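Local coordinates for protein B-agarase (PDB 5Z6P) that is an agarase of glycoside hydrolase family 50, which hydrolyses beta-glycosidic linkages in agar polysaccharides, at residues Gln716-Pro721 / Gly735-Ser740; Ala311-Ile316 / Ser396-Asn401; Ile524-Leu529 / Glu585-Leu590; Lys510-Met515 / Ala593-Tyr598; Ala69-His74 / Leu190-Ser195. All blocks are in the same frame, centred on the assembly; numbering follows the deposited sequence.

Contact 1: Gln716-Pro721 / Gly735-Ser740; sequences QYIDSP and GFVSIS
Asp719 grips the 735-740 segment with both its backbone and its carboxylate. Its N donates to Val737 O at 2.9 Å, nearly straight at 173°. From its side chain, OD1 accepts from Gly735 N at 2.8 Å, with the donor on the anti side of the carboxylate and 20° out of its plane. The second backbone link runs from Val737 N to Tyr717 O at 3.0 Å; the same oxygen takes a weak bond from Phe736 N. Because Val737 both donates to the residue before Ile718 and accepts from the residue after it, the pattern is that of a single parallel beta bridge, isolated in otherwise irregular loop. Gly735, lacking a side chain, lets its CA approach Asp719 CA to 3.7 Å. Both segments belong to the long connection between strand 709-714 and helix 745-762, consistent with a beta-alpha loop of the (beta/alpha)8 barrel expected for this family. Val737 (chi1 -53°) sets CG1 3.8 Å from Tyr717 CE1, while its CG2 lies 3.9 Å from Ile718 CG1 and also sits above one face of the Tyr717 ring, toward the rim. Farther along, a water donates to Asp719 OD2 at 2.8 Å and accepts from Ile739 N at 2.9 Å, carrying the carboxylate's reach two residues past Val737. The second shell fixes these groups: Asn733 also bonds Asp719 OD1, Tyr744 bonds OD2, and the Tyr717 hydroxyl is held by Arg424 and Thr421 of helix 413-428.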
# COMPACT_ATOMS: atom_id res chain seq x y z
N GLN A 716 -2.17 6.36 -6.16
CA GLN A 716 -3.50 6.44 -6.75
C GLN A 716 -3.60 7.72 -7.60
O GLN A 716 -2.66 8.51 -7.63
CB GLN A 716 -4.57 6.44 -5.64
CG GLN A 716 -4.33 7.59 -4.66
CD GLN A 716 -5.35 7.68 -3.52
OE1 GLN A 716 -6.33 6.95 -3.50
NE2 GLN A 716 -5.11 8.59 -2.58
N TYR A 717 -4.73 7.91 -8.27
CA TYR A 717 -4.98 9.08 -9.12
C TYR A 717 -4.77 10.39 -8.36
O TYR A 717 -3.97 11.24 -8.75
CB TYR A 717 -6.40 9.01 -9.66
CG TYR A 717 -6.82 10.06 -10.67
CD1 TYR A 717 -5.90 10.75 -11.44
CD2 TYR A 717 -8.17 10.32 -10.88
CE1 TYR A 717 -6.29 11.67 -12.38
CE2 TYR A 717 -8.58 11.25 -11.81
CZ TYR A 717 -7.63 11.93 -12.56
OH TYR A 717 -8.01 12.86 -13.51
N ILE A 718 -5.47 10.51 -7.24
CA ILE A 718 -5.58 11.76 -6.47
C ILE A 718 -4.78 11.71 -5.17
O ILE A 718 -4.81 10.70 -4.48
CB ILE A 718 -7.07 12.05 -6.14
CG1 ILE A 718 -7.91 12.06 -7.42
CG2 ILE A 718 -7.24 13.34 -5.34
CD1 ILE A 718 -9.37 11.77 -7.19
N ASP A 719 -4.05 12.78 -4.85
CA ASP A 719 -3.47 12.94 -3.51
C ASP A 719 -4.47 12.51 -2.40
O ASP A 719 -5.66 12.78 -2.53
CB ASP A 719 -3.07 14.41 -3.28
CG ASP A 719 -1.59 14.68 -3.53
OD1 ASP A 719 -0.82 13.71 -3.74
OD2 ASP A 719 -1.18 15.87 -3.50
N SER A 720 -3.98 11.86 -1.34
CA SER A 720 -4.75 11.76 -0.10
C SER A 720 -5.04 13.16 0.44
O SER A 720 -4.24 14.06 0.23
CB SER A 720 -4.00 10.99 1.00
OG SER A 720 -3.51 9.73 0.59
N PRO A 721 -6.15 13.32 1.18
CA PRO A 721 -6.31 14.59 1.92
C PRO A 721 -5.18 14.75 2.91
O PRO A 721 -4.75 13.76 3.48
CB PRO A 721 -7.65 14.43 2.64
CG PRO A 721 -8.36 13.34 1.92
CD PRO A 721 -7.30 12.43 1.37
N GLY A 735 -0.58 11.21 -4.97
CA GLY A 735 -1.37 11.39 -6.16
C GLY A 735 -0.59 11.75 -7.41
O GLY A 735 0.51 12.28 -7.36
N PHE A 736 -1.21 11.45 -8.55
CA PHE A 736 -0.82 12.06 -9.81
C PHE A 736 -1.33 13.49 -9.90
O PHE A 736 -0.70 14.33 -10.54
CB PHE A 736 -1.33 11.25 -10.99
CG PHE A 736 -0.26 10.42 -11.63
CD1 PHE A 736 0.32 9.37 -10.94
CD2 PHE A 736 0.19 10.72 -12.91
CE1 PHE A 736 1.32 8.62 -11.52
CE2 PHE A 736 1.20 9.98 -13.49
CZ PHE A 736 1.76 8.93 -12.80
N VAL A 737 -2.46 13.76 -9.25
CA VAL A 737 -3.00 15.11 -9.18
C VAL A 737 -3.16 15.58 -7.74
O VAL A 737 -3.39 14.78 -6.85
CB VAL A 737 -4.34 15.22 -9.92
CG1 VAL A 737 -4.22 14.69 -11.33
CG2 VAL A 737 -5.47 14.52 -9.18
N SER A 738 -3.03 16.88 -7.52
CA SER A 738 -3.22 17.43 -6.18
C SER A 738 -4.68 17.39 -5.77
O SER A 738 -5.55 17.01 -6.54
CB SER A 738 -2.72 18.88 -6.11
OG SER A 738 -3.56 19.70 -6.88
N ILE A 739 -4.95 17.85 -4.56
CA ILE A 739 -6.31 17.94 -4.06
C ILE A 739 -7.07 19.06 -4.79
O ILE A 739 -8.30 19.11 -4.76
CB ILE A 739 -6.33 18.15 -2.53
CG1 ILE A 739 -7.70 17.77 -1.94
CG2 ILE A 739 -5.92 19.58 -2.16
CD1 ILE A 739 -7.97 16.32 -1.99
N SER A 740 -6.33 19.94 -5.47
CA SER A 740 -6.97 20.92 -6.34
C SER A 740 -6.99 20.47 -7.79
O SER A 740 -7.14 21.29 -8.68
CB SER A 740 -6.29 22.29 -6.23
OG SER A 740 -4.89 22.19 -6.18
O HOH W 1 -2.99 17.72 -2.41

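Contact 2: Ala311-Ile316 / Ser396-Asn401; sequences ANTSTI and SFYAAN
Ser396 reaches Thr313 through its hydroxyl, with OG donating to Thr313 OG1 at 2.9 Å. The chi1 of 163° sets Ser396 OG opposite the backbone N, where it accepts from Ala399 N at 2.9 Å, with 162° at the hydrogen. Ser396 OG thus has one donor and one acceptor partner, and Thr313 OG1 relays the chain to Leu310 O. At Phe397 the link is a single water, which donates to Thr313 O at 2.8 Å and takes a weak bond from Phe397 N. The Phe397 ring offers its edge to Thr315, whose CG2 stands near the ring plane, 4.3 Å from CE2. Tyr398 comes next and packs with its root; its CB lies 3.9 Å from Thr313 CB, while Thr313 CG2 approaches CD2 obliquely at 4.1 Å. The phenol then leads away to hydrogen bonds with Asp741 and Trp417. The geometry therefore identifies a serine N-cap at the start of helix 397-406, whose capping hydroxyl is itself tied to the loop leading into strand 315-325, an outer strand of a three-stranded antiparallel sheet.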
# COMPACT_ATOMS: atom_id res chain seq x y z
N ALA A 311 -14.92 8.77 -3.89
CA ALA A 311 -15.26 8.23 -2.57
C ALA A 311 -14.11 8.23 -1.57
O ALA A 311 -14.35 8.19 -0.37
CB ALA A 311 -15.81 6.82 -2.73
N ASN A 312 -12.87 8.25 -2.05
CA ASN A 312 -11.74 8.21 -1.13
C ASN A 312 -11.14 9.60 -0.84
O ASN A 312 -10.13 9.69 -0.14
CB ASN A 312 -10.62 7.28 -1.68
CG ASN A 312 -11.00 5.79 -1.64
OD1 ASN A 312 -12.07 5.39 -2.07
ND2 ASN A 312 -10.09 4.97 -1.14
N THR A 313 -11.77 10.66 -1.34
CA THR A 313 -11.28 12.04 -1.18
C THR A 313 -11.83 12.79 0.07
O THR A 313 -11.39 13.88 0.41
CB THR A 313 -11.61 12.88 -2.44
OG1 THR A 313 -13.03 13.01 -2.61
CG2 THR A 313 -11.03 12.21 -3.68
N SER A 314 -12.79 12.20 0.77
CA SER A 314 -13.37 12.90 1.91
C SER A 314 -12.45 12.86 3.13
O SER A 314 -11.66 11.95 3.31
CB SER A 314 -14.74 12.31 2.25
OG SER A 314 -14.60 11.16 3.05
N THR A 315 -12.56 13.90 3.95
CA THR A 315 -11.76 14.05 5.16
C THR A 315 -12.66 14.51 6.33
O THR A 315 -13.68 15.17 6.12
CB THR A 315 -10.60 15.05 4.91
OG1 THR A 315 -9.67 15.01 5.99
CG2 THR A 315 -11.13 16.48 4.73
N ILE A 316 -12.30 14.16 7.55
CA ILE A 316 -13.09 14.52 8.73
C ILE A 316 -12.98 16.02 9.04
O ILE A 316 -11.88 16.56 9.13
CB ILE A 316 -12.66 13.69 9.95
CG1 ILE A 316 -13.07 12.23 9.78
CG2 ILE A 316 -13.24 14.27 11.24
CD1 ILE A 316 -14.57 11.98 9.86
N SER A 396 -15.16 16.82 1.10
CA SER A 396 -14.23 16.57 0.01
C SER A 396 -13.87 17.89 -0.67
O SER A 396 -14.65 18.43 -1.44
CB SER A 396 -14.83 15.60 -1.00
OG SER A 396 -14.13 15.64 -2.22
N PHE A 397 -12.70 18.41 -0.35
CA PHE A 397 -12.16 19.56 -1.06
C PHE A 397 -11.93 19.24 -2.55
O PHE A 397 -12.06 20.10 -3.40
CB PHE A 397 -10.85 20.04 -0.41
CG PHE A 397 -11.05 20.69 0.93
CD1 PHE A 397 -11.35 22.05 1.02
CD2 PHE A 397 -10.96 19.95 2.10
CE1 PHE A 397 -11.55 22.65 2.26
CE2 PHE A 397 -11.15 20.56 3.34
CZ PHE A 397 -11.44 21.91 3.41
N TYR A 398 -11.61 17.99 -2.86
CA TYR A 398 -11.42 17.64 -4.27
C TYR A 398 -12.70 17.85 -5.08
O TYR A 398 -12.67 18.44 -6.16
CB TYR A 398 -10.94 16.19 -4.42
CG TYR A 398 -10.53 15.82 -5.83
CD1 TYR A 398 -9.31 16.21 -6.35
CD2 TYR A 398 -11.38 15.07 -6.63
CE1 TYR A 398 -8.94 15.86 -7.64
CE2 TYR A 398 -11.02 14.71 -7.90
CZ TYR A 398 -9.80 15.11 -8.40
OH TYR A 398 -9.44 14.75 -9.68
N ALA A 399 -13.83 17.40 -4.54
CA ALA A 399 -15.13 17.59 -5.17
C ALA A 399 -15.43 19.08 -5.32
O ALA A 399 -15.91 19.51 -6.36
CB ALA A 399 -16.24 16.89 -4.38
N ALA A 400 -15.11 19.84 -4.28
CA ALA A 400 -15.34 21.29 -4.27
C ALA A 400 -14.53 21.95 -5.37
O ALA A 400 -15.05 22.81 -6.07
CB ALA A 400 -14.98 21.91 -2.92
N ASN A 401 -13.27 21.52 -5.52
CA ASN A 401 -12.40 22.05 -6.56
C ASN A 401 -12.86 21.65 -7.96
O ASN A 401 -12.70 22.40 -8.91
CB ASN A 401 -10.95 21.64 -6.31
CG ASN A 401 -10.37 22.30 -5.06
OD1 ASN A 401 -10.67 23.44 -4.76
ND2 ASN A 401 -9.54 21.57 -4.34
O HOH W 2 -10.71 16.62 0.31

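Contact 3: Ile524-Leu529 / Glu585-Leu590; sequences IAIHTL and EDYALL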
# COMPACT_ATOMS: atom_id res chain seq x y z
N ILE A 524 -3.33 -19.60 9.57
CA ILE A 524 -4.65 -20.08 9.19
C ILE A 524 -4.77 -21.60 9.41
O ILE A 524 -5.79 -22.09 9.85
CB ILE A 524 -4.99 -19.73 7.72
CG1 ILE A 524 -5.16 -18.22 7.54
CG2 ILE A 524 -6.25 -20.43 7.27
CD1 ILE A 524 -5.11 -17.77 6.08
N ALA A 525 -3.70 -22.32 9.09
CA ALA A 525 -3.69 -23.76 9.32
C ALA A 525 -3.75 -24.06 10.82
O ALA A 525 -4.57 -24.85 11.27
CB ALA A 525 -2.46 -24.38 8.70
N ILE A 526 -2.90 -23.39 11.58
CA ILE A 526 -2.75 -23.64 13.01
C ILE A 526 -4.02 -23.31 13.80
O ILE A 526 -4.48 -24.12 14.59
CB ILE A 526 -1.55 -22.85 13.57
CG1 ILE A 526 -0.27 -23.32 12.87
CG2 ILE A 526 -1.46 -23.01 15.09
CD1 ILE A 526 0.97 -22.53 13.19
N HIS A 527 -4.59 -22.12 13.57
CA HIS A 527 -5.80 -21.72 14.27
C HIS A 527 -6.99 -22.62 13.93
O HIS A 527 -7.72 -23.05 14.81
CB HIS A 527 -6.17 -20.27 13.95
CG HIS A 527 -7.34 -19.77 14.72
ND1 HIS A 527 -8.62 -19.78 14.22
CD2 HIS A 527 -7.43 -19.26 15.98
CE1 HIS A 527 -9.45 -19.29 15.14
NE2 HIS A 527 -8.75 -18.98 16.21
N THR A 528 -7.17 -22.89 12.64
CA THR A 528 -8.28 -23.72 12.19
C THR A 528 -8.20 -25.15 12.77
O THR A 528 -9.22 -25.68 13.18
CB THR A 528 -8.33 -23.75 10.66
OG1 THR A 528 -8.58 -22.43 10.17
CG2 THR A 528 -9.43 -24.65 10.18
N LEU A 529 -7.01 -25.73 12.82
CA LEU A 529 -6.81 -27.02 13.49
C LEU A 529 -7.29 -26.98 14.95
O LEU A 529 -7.75 -27.99 15.50
CB LEU A 529 -5.35 -27.45 13.43
CG LEU A 529 -4.86 -28.06 12.11
CD1 LEU A 529 -3.35 -28.26 12.10
CD2 LEU A 529 -5.60 -29.37 11.85
N GLU A 585 5.23 -29.23 7.20
CA GLU A 585 4.86 -29.81 5.90
C GLU A 585 3.34 -29.96 5.79
O GLU A 585 2.76 -29.61 4.77
CB GLU A 585 5.54 -31.17 5.68
CG GLU A 585 7.00 -31.09 5.26
CD GLU A 585 7.77 -32.38 5.58
OE1 GLU A 585 9.01 -32.36 5.54
OE2 GLU A 585 7.13 -33.41 5.88
N ASP A 586 2.71 -30.46 6.84
CA ASP A 586 1.25 -30.61 6.87
C ASP A 586 0.53 -29.24 6.87
O ASP A 586 -0.46 -29.09 6.17
CB ASP A 586 0.83 -31.45 8.09
CG ASP A 586 1.20 -32.93 7.93
OD1 ASP A 586 1.28 -33.38 6.79
OD2 ASP A 586 1.41 -33.62 8.94
N TYR A 587 1.02 -28.27 7.62
CA TYR A 587 0.42 -26.93 7.58
C TYR A 587 0.41 -26.40 6.15
O TYR A 587 -0.57 -25.80 5.71
CB TYR A 587 1.16 -25.92 8.49
CG TYR A 587 1.24 -26.30 9.96
CD1 TYR A 587 0.33 -27.17 10.53
CD2 TYR A 587 2.24 -25.76 10.77
CE1 TYR A 587 0.42 -27.51 11.88
CE2 TYR A 587 2.34 -26.09 12.08
CZ TYR A 587 1.43 -26.96 12.65
OH TYR A 587 1.56 -27.28 13.96
N ALA A 588 1.50 -26.63 5.42
CA ALA A 588 1.60 -26.21 4.02
C ALA A 588 0.52 -26.87 3.14
O ALA A 588 -0.13 -26.19 2.36
CB ALA A 588 2.98 -26.53 3.48
N LEU A 589 0.36 -28.18 3.27
CA LEU A 589 -0.70 -28.88 2.54
C LEU A 589 -2.08 -28.28 2.85
O LEU A 589 -2.88 -28.06 1.96
CB LEU A 589 -0.70 -30.37 2.90
CG LEU A 589 0.51 -31.24 2.53
CD1 LEU A 589 0.33 -32.64 3.11
CD2 LEU A 589 0.70 -31.29 1.02
N LEU A 590 -2.33 -28.06 4.13
CA LEU A 590 -3.62 -27.55 4.60
C LEU A 590 -3.87 -26.14 4.04
O LEU A 590 -4.93 -25.89 3.52
CB LEU A 590 -3.67 -27.54 6.13
CG LEU A 590 -3.54 -28.91 6.80
CD1 LEU A 590 -3.51 -28.80 8.32
CD2 LEU A 590 -4.66 -29.85 6.38
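Tyr587, followed outward from its backbone, touches three residues of the 524-529 helix in turn. Its CB meets the methyl of Ala525, CB to CB 3.9 Å, where the two backbones are closest. Torsion about the first bond sets CG anti to the carbonyl carbon (chi1 -58°), and the ring then reaches Ile526 and Leu529. One rim of the ring, at CD1 and CE1, is approached obliquely by Leu529, whose CD1 is 3.9 Å from Tyr587 CE1; the two side chains cross at about a right angle. Ile526 lies over one face: its CG1 is 4.0 Å from the centroid of the Tyr587 ring and 15° off the normal, which meets the geometry of a CH-pi contact. Its CD1 reaches on to CE2. At the tip, the hydroxyl hydrogen-bonds His579, a residue that also touches Ile526. A second row completes the fit: Leu590 sets CD1 3.8 Å from Leu529 CD1, and its CB is 4.2 Å from Ala525 CB. Ala525 CB also lies 3.8 Å from Tyr587 O. The side-chain contacts between the two segments are apolar. The axes of the two short segments cross at 90°, with a closest approach of 9.2 Å, so the two segments, of helices 523-530 and 581-609, run at right angles. Helix 537-550 flanks the joint, packing on Leu590 and Thr528, while strand 461-462 touches Ile524 and Thr528.

Contact 4: Lys510-Met515 / Ala593-Tyr598; sequences KSWGRM and AFASEY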
# COMPACT_ATOMS: atom_id res chain seq x y z
N LYS A 510 -5.96 -10.05 1.35
CA LYS A 510 -6.38 -10.87 2.49
C LYS A 510 -5.15 -11.29 3.32
O LYS A 510 -4.03 -11.33 2.81
CB LYS A 510 -7.17 -12.10 2.02
CG LYS A 510 -8.49 -11.77 1.36
CD LYS A 510 -9.33 -13.03 1.09
CE LYS A 510 -10.64 -12.69 0.39
NZ LYS A 510 -11.49 -11.73 1.18
N SER A 511 -5.36 -11.62 4.59
CA SER A 511 -4.28 -12.07 5.47
C SER A 511 -3.96 -13.56 5.30
O SER A 511 -4.26 -14.36 6.19
CB SER A 511 -4.63 -11.77 6.93
OG SER A 511 -4.69 -10.37 7.16
N TRP A 512 -3.36 -13.94 4.17
CA TRP A 512 -3.19 -15.37 3.83
C TRP A 512 -2.12 -16.04 4.68
O TRP A 512 -2.01 -17.27 4.71
CB TRP A 512 -2.81 -15.55 2.36
CG TRP A 512 -3.85 -15.18 1.37
CD1 TRP A 512 -3.90 -14.05 0.59
CD2 TRP A 512 -5.01 -15.96 1.02
NE1 TRP A 512 -5.00 -14.09 -0.23
CE2 TRP A 512 -5.70 -15.24 0.02
CE3 TRP A 512 -5.53 -17.18 1.48
CZ2 TRP A 512 -6.88 -15.72 -0.55
CZ3 TRP A 512 -6.69 -17.65 0.91
CH2 TRP A 512 -7.36 -16.93 -0.09
N GLY A 513 -1.31 -15.23 5.36
CA GLY A 513 -0.19 -15.72 6.12
C GLY A 513 1.08 -14.94 5.79
O GLY A 513 1.47 -14.81 4.63
N ARG A 514 1.72 -14.41 6.82
CA ARG A 514 2.92 -13.60 6.63
C ARG A 514 4.18 -14.44 6.80
O ARG A 514 4.42 -15.02 7.86
CB ARG A 514 2.94 -12.43 7.62
CG ARG A 514 4.15 -11.53 7.51
CD ARG A 514 4.14 -10.49 8.62
NE ARG A 514 5.19 -9.50 8.44
CZ ARG A 514 4.98 -8.19 8.37
NH1 ARG A 514 3.74 -7.72 8.49
NH2 ARG A 514 5.99 -7.36 8.20
N MET A 515 4.98 -14.51 5.74
CA MET A 515 6.21 -15.29 5.78
C MET A 515 7.18 -14.73 6.82
O MET A 515 7.12 -13.53 7.12
CB MET A 515 6.88 -15.32 4.42
CG MET A 515 6.07 -16.02 3.35
SD MET A 515 7.02 -16.26 1.86
CE MET A 515 7.02 -14.61 1.19
N ALA A 593 -4.54 -26.28 0.29
CA ALA A 593 -5.87 -26.84 -0.01
C ALA A 593 -6.98 -25.81 0.28
O ALA A 593 -7.91 -25.66 -0.48
CB ALA A 593 -6.13 -28.13 0.79
N PHE A 594 -6.86 -25.13 1.41
CA PHE A 594 -7.81 -24.07 1.76
C PHE A 594 -7.88 -23.00 0.67
O PHE A 594 -8.95 -22.73 0.14
CB PHE A 594 -7.43 -23.45 3.11
CG PHE A 594 -8.09 -22.11 3.37
CD1 PHE A 594 -9.44 -22.02 3.61
CD2 PHE A 594 -7.33 -20.95 3.40
CE1 PHE A 594 -10.04 -20.79 3.86
CE2 PHE A 594 -7.91 -19.73 3.64
CZ PHE A 594 -9.27 -19.64 3.86
N ALA A 595 -6.74 -22.39 0.35
CA ALA A 595 -6.69 -21.34 -0.63
C ALA A 595 -7.15 -21.83 -2.00
O ALA A 595 -7.85 -21.11 -2.70
CB ALA A 595 -5.29 -20.75 -0.72
N SER A 596 -6.78 -23.05 -2.38
CA SER A 596 -7.16 -23.55 -3.72
C SER A 596 -8.68 -23.54 -3.92
O SER A 596 -9.17 -23.22 -5.00
CB SER A 596 -6.61 -24.96 -3.96
OG SER A 596 -5.20 -24.96 -3.98
N GLU A 597 -9.42 -23.89 -2.86
CA GLU A 597 -10.87 -23.87 -2.95
C GLU A 597 -11.44 -22.45 -3.01
O GLU A 597 -12.42 -22.24 -3.69
CB GLU A 597 -11.50 -24.61 -1.76
CG GLU A 597 -13.02 -24.81 -1.88
CD GLU A 597 -13.44 -25.83 -2.95
OE1 GLU A 597 -12.58 -26.41 -3.64
OE2 GLU A 597 -14.65 -26.06 -3.11
N TYR A 598 -10.85 -21.49 -2.30
CA TYR A 598 -11.28 -20.11 -2.48
C TYR A 598 -11.16 -19.72 -3.97
O TYR A 598 -12.09 -19.23 -4.58
CB TYR A 598 -10.46 -19.14 -1.60
CG TYR A 598 -10.62 -17.66 -1.99
CD1 TYR A 598 -11.65 -16.89 -1.46
CD2 TYR A 598 -9.74 -17.06 -2.88
CE1 TYR A 598 -11.79 -15.53 -1.83
CE2 TYR A 598 -9.86 -15.73 -3.25
CZ TYR A 598 -10.89 -14.96 -2.72
OH TYR A 598 -10.99 -13.65 -3.12
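Trp512 and Tyr598 are brought together by different first torsions. Trp512 CG stands anti to the carbonyl carbon (chi1 -67°), swinging the indole out toward the helix, whereas Tyr598 CG stands opposite its backbone N (chi1 166°) and presents a ring face to it. The result is an edge-to-face pair: the six-membered ring of Trp512 points its edge at Tyr598, with planes at 70° and centroids 5.4 Å apart. Trp512 CH2 makes the approach, 3.7 Å from Tyr598 CD2. One turn back, the neighbouring indole atom CZ3 touches two helix residues, 3.6 Å from Phe594 CE2 and 3.8 Å from Ala595 CB; the Phe594 ring is oblique to the indole. Together the three rings form an aromatic cluster. Lys510 lays CB over one indole face and sets CE 3.7 Å from Tyr598 OH; that hydroxyl is hydrogen-bonded to Asp507, with which Lys510 NZ makes a long, weak ion pair. The 510-515 loop follows strand 501-506 and lies against the middle of helix 581-609. Around the cluster, strand 472-473 meets Trp512 and Tyr598, helix 627-634 supplies Val629 beside the indole, and helix 537-550 packs on Phe594.

Contact 5: Ala69-His74 / Leu190-Ser195; sequences ALSKKH and LSIHGS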
# COMPACT_ATOMS: atom_id res chain seq x y z
N ALA A 69 25.44 0.93 1.58
CA ALA A 69 24.45 -0.14 1.62
C ALA A 69 24.40 -0.81 0.26
O ALA A 69 24.21 -0.15 -0.75
CB ALA A 69 23.07 0.40 2.03
N LEU A 70 24.58 -2.13 0.25
CA LEU A 70 24.60 -2.89 -0.98
C LEU A 70 23.19 -3.36 -1.32
O LEU A 70 22.94 -4.56 -1.46
CB LEU A 70 25.54 -4.08 -0.87
CG LEU A 70 26.91 -3.87 -0.22
CD1 LEU A 70 27.75 -5.15 -0.36
CD2 LEU A 70 27.64 -2.66 -0.82
N SER A 71 22.28 -2.41 -1.48
CA SER A 71 20.87 -2.71 -1.58
C SER A 71 20.45 -3.01 -3.01
O SER A 71 19.41 -3.61 -3.22
CB SER A 71 20.04 -1.56 -1.01
OG SER A 71 20.56 -0.30 -1.43
N LYS A 72 21.24 -2.61 -4.00
CA LYS A 72 20.89 -3.02 -5.35
C LYS A 72 20.94 -4.55 -5.47
O LYS A 72 20.03 -5.17 -6.01
CB LYS A 72 21.80 -2.39 -6.39
CG LYS A 72 21.44 -2.81 -7.81
CD LYS A 72 22.22 -2.07 -8.86
CE LYS A 72 21.90 -2.62 -10.25
NZ LYS A 72 22.39 -1.72 -11.32
N LYS A 73 22.00 -5.15 -4.95
CA LYS A 73 22.11 -6.61 -4.98
C LYS A 73 21.22 -7.26 -3.94
O LYS A 73 20.47 -8.18 -4.25
CB LYS A 73 23.56 -7.04 -4.76
CG LYS A 73 23.74 -8.55 -4.83
CD LYS A 73 25.18 -8.94 -4.56
CE LYS A 73 25.34 -10.46 -4.46
NZ LYS A 73 26.65 -10.86 -3.90
N HIS A 74 21.31 -6.77 -2.71
CA HIS A 74 20.68 -7.38 -1.55
C HIS A 74 19.38 -6.70 -1.16
O HIS A 74 19.34 -5.48 -1.03
CB HIS A 74 21.63 -7.37 -0.36
CG HIS A 74 22.89 -8.14 -0.59
ND1 HIS A 74 22.95 -9.51 -0.49
CD2 HIS A 74 24.14 -7.72 -0.92
CE1 HIS A 74 24.19 -9.91 -0.75
NE2 HIS A 74 24.92 -8.84 -1.02
N LEU A 190 18.98 0.31 11.66
CA LEU A 190 18.91 1.22 10.53
C LEU A 190 18.84 0.40 9.23
O LEU A 190 19.82 -0.19 8.82
CB LEU A 190 20.12 2.16 10.50
CG LEU A 190 20.66 2.75 11.81
CD1 LEU A 190 21.78 3.73 11.56
CD2 LEU A 190 19.59 3.40 12.67
N SER A 191 17.67 0.38 8.61
CA SER A 191 17.39 -0.53 7.51
C SER A 191 17.19 0.23 6.20
O SER A 191 16.48 1.23 6.14
CB SER A 191 16.14 -1.38 7.82
OG SER A 191 15.58 -1.96 6.66
N ILE A 192 17.87 -0.25 5.17
CA ILE A 192 17.67 0.22 3.82
C ILE A 192 17.31 -1.00 3.01
O ILE A 192 18.13 -1.93 2.88
CB ILE A 192 18.93 0.94 3.28
CG1 ILE A 192 19.18 2.22 4.06
CG2 ILE A 192 18.79 1.25 1.81
CD1 ILE A 192 20.56 2.80 3.84
N HIS A 193 16.09 -1.05 2.50
CA HIS A 193 15.64 -2.25 1.82
C HIS A 193 14.69 -1.96 0.68
O HIS A 193 14.17 -0.86 0.55
CB HIS A 193 14.97 -3.21 2.82
CG HIS A 193 13.57 -2.84 3.19
ND1 HIS A 193 13.29 -1.94 4.20
CD2 HIS A 193 12.38 -3.24 2.69
CE1 HIS A 193 11.97 -1.81 4.30
NE2 HIS A 193 11.40 -2.59 3.40
N GLY A 194 14.51 -2.95 -0.18
CA GLY A 194 13.63 -2.85 -1.32
C GLY A 194 14.06 -1.79 -2.32
O GLY A 194 13.24 -1.21 -3.03
N SER A 195 15.35 -1.52 -2.38
CA SER A 195 15.83 -0.44 -3.22
C SER A 195 16.35 -0.94 -4.56
O SER A 195 16.77 -2.09 -4.67
CB SER A 195 16.93 0.33 -2.50
OG SER A 195 17.23 1.51 -3.20
O HOH W 3 17.30 -3.28 -1.50
O HOH W 4 17.71 -3.89 -6.87
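Ile192 forms the dry part of this contact. Its CD1 touches Ala69, 3.9 Å from Ala69 CB, and its other branch, CG2, lies 4.0 Å from Ser71 OG. Ser71 turns OG between its backbone N and carbonyl carbon (chi1 43°), bringing the oxygen alongside Ser195 as well, at 3.8 Å from Ser195 CB. These are van der Waals approaches; the hydroxyl itself is hydrogen-bonded to Leu197 O, which fixes its rotation. Beyond the two serines the fit loosens and water takes over. Ser71 O and Ser195 O come within 3.4 Å, but both are acceptors and cannot bond each other. One water lies 2.7 Å from Ser71 O, probably as donor, and accepts from Ser195 N at 2.8 Å. Another donates to Lys72 O at 2.8 Å and to Ser195 O at 3.0 Å, beside a lysine side chain that is exposed and points away. The contact belongs to the carbohydrate-binding-module-like domain: the turn 69-74 links strands 64-69 and 76-81, and strand 185-193 pairs antiparallel with 76-81 and 109-117. Strand 199-210 adds His199 and Leu201 against Ile192. The loop after strand 640-643 also approaches: Ser195 OG bonds His199 and Glu647, and His650 bonds Ser71 O.

How the contacts relate
Contacts 1 and 2 adjoin, their centres 10 Å apart, and meet where Asn401 ND2 probably bonds Ile739 O and Tyr398 packs on Ile718. Both are buried and largely polar, built on backbone bonds, a carboxylate and a capping hydroxyl. Contacts 3 and 4, also 10 Å apart, share helix 581-609 on the opposite side of the chain's centre; they are apolar, one helix-to-helix and the other a loop with aromatic rings, and Ile524 touches both Phe594 and the 510-515 backbone. Contact 5 stands apart in the agarase carbohydrate-binding-module-like domain, about 9 Å from contact 4 at the nearest atoms; four of its five touching residues are buried, yet it is the most water-mediated.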